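Local structure of acetamidase (Bacillus halodurans, 2II1) at the interface of chains A and B. The protein is an acetamidase that binds calcium ions and probably hydrolyses carbon-nitrogen bonds in linear amides. Residues are numbered along the deposited sequence; one frame, centred on the assembly and turned at random. Chains: chain A/B, Acetamidase.

The interface of chains A and B. Residues chain A 266, 269-272; chain B 159, 188-189.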
# COMPACT_ATOMS: atom_id res chain seq x y z
N SER A 266 -13.89 0.15 -2.64
CA SER A 266 -13.77 0.51 -1.23
C SER A 266 -13.94 -0.69 -0.32
O SER A 266 -13.26 -0.82 0.71
CB SER A 266 -14.79 1.59 -0.90
OG SER A 266 -14.33 2.42 0.13
N GLY A 269 -11.34 -4.05 -2.81
CA GLY A 269 -10.07 -3.83 -3.46
C GLY A 269 -9.07 -3.22 -2.53
O GLY A 269 -9.43 -2.77 -1.44
N ASP A 270 -7.81 -3.17 -2.94
CA ASP A 270 -6.77 -2.50 -2.14
C ASP A 270 -5.91 -1.54 -2.94
O ASP A 270 -5.46 -1.85 -4.04
CB ASP A 270 -5.87 -3.54 -1.51
CG ASP A 270 -6.60 -4.40 -0.50
OD1 ASP A 270 -6.80 -3.95 0.64
OD2 ASP A 270 -6.94 -5.55 -0.85
N LEU A 271 -5.63 -0.38 -2.34
CA LEU A 271 -4.73 0.59 -2.92
C LEU A 271 -3.37 0.30 -2.34
O LEU A 271 -3.20 0.26 -1.14
CB LEU A 271 -5.15 2.02 -2.55
CG LEU A 271 -4.31 3.17 -3.04
CD1 LEU A 271 -4.30 3.24 -4.56
CD2 LEU A 271 -4.88 4.45 -2.39
N TYR A 272 -2.39 0.13 -3.23
CA TYR A 272 -1.01 -0.14 -2.85
C TYR A 272 -0.06 0.90 -3.43
O TYR A 272 -0.35 1.56 -4.42
CB TYR A 272 -0.56 -1.51 -3.39
CG TYR A 272 -1.26 -2.72 -2.81
CD1 TYR A 272 -1.18 -3.01 -1.44
CD2 TYR A 272 -1.98 -3.59 -3.62
CE1 TYR A 272 -1.80 -4.13 -0.90
CE2 TYR A 272 -2.60 -4.71 -3.09
CZ TYR A 272 -2.51 -4.97 -1.73
OH TYR A 272 -3.11 -6.08 -1.22
N LYS B 159 -7.07 -1.80 8.15
CA LYS B 159 -7.79 -3.04 8.02
C LYS B 159 -7.12 -4.14 8.82
O LYS B 159 -7.74 -5.15 9.09
CB LYS B 159 -7.99 -3.46 6.54
CG LYS B 159 -6.73 -3.93 5.79
CD LYS B 159 -7.04 -4.41 4.41
CE LYS B 159 -5.85 -5.17 3.81
NZ LYS B 159 -6.12 -5.71 2.46
N GLY B 188 -11.29 -2.29 1.92
CA GLY B 188 -9.95 -2.39 1.38
C GLY B 188 -9.02 -1.25 1.78
O GLY B 188 -9.48 -0.17 2.16
N ASP B 189 -7.71 -1.48 1.66
CA ASP B 189 -6.71 -0.42 1.82
C ASP B 189 -7.09 0.81 0.95
O ASP B 189 -7.36 0.70 -0.25
CB ASP B 189 -5.27 -0.88 1.47
CG ASP B 189 -4.54 -1.61 2.63
OD1 ASP B 189 -4.98 -1.52 3.81
OD2 ASP B 189 -3.52 -2.29 2.35
O HOH W 1 -1.80 -0.71 0.97
O HOH W 2 -3.75 -6.44 1.81
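A:Asp270 meets B:Lys159 in a salt bridge where two copies of this acetamidase/formamidase-family protein pack about a two-fold axis; the pairing is that of the deposited assembly and may be the biological dimer. A:Asp270 opens strand 270-275, which follows helix 258-268, and faces two loop segments of chain B, one carrying B:Lys159 and the other B:Gly188 and B:Asp189. The lysine, extended beyond CG, crosses the aspartate side chain at about a right angle and brings its ammonium NZ to 2.6 Å from carboxylate oxygen OD1 of A:Asp270. It comes from above the carboxylate plane, while the backbone N of B:Asp189 reaches OD1 of A:Asp270 from the opposite face, on its anti side, at 2.8 Å. With CG anti to its own carbonyl carbon (chi1 -65°), A:Asp270 sets OD1 between these two donors, which should hold the carboxylate against rotation. Replacing A:Asp270 with an alanine is likely to leave the B:Lys159 ammonium without this charge partner and the B:Asp189 amide without this acceptor.

Backbone hydrogen bonds flank this pair. Near the end of helix 258-268, the carbonyl O of A:Ser266 accepts the N of B:Gly188 at 2.7 Å, nearly straight at the hydrogen (174°). On the other flank, the N of A:Leu271 donates to the carbonyl O of B:Asp189 at 2.9 Å, so the B:Asp189 backbone is bonded to chain A through both its N and its O.

Water extends the polar contact. One molecule links carboxylate OD2 of B:Asp189 to the carbonyl O of A:Leu271, and another joins NZ of B:Lys159 to the phenol OH of A:Tyr272, 3.1 Å from that water's O. The A:Tyr272 ring stands almost perpendicular to the B:Asp189 carboxylate (89°), its ring carbon CE1 4.1 Å from OD2 of B:Asp189. The two aspartates touch through their methylenes, CB of A:Asp270 lying 4.0 Å from CB of B:Asp189; their carboxylates are also near neighbours, and the B:Lys159 ammonium may ease the repulsion expected between them.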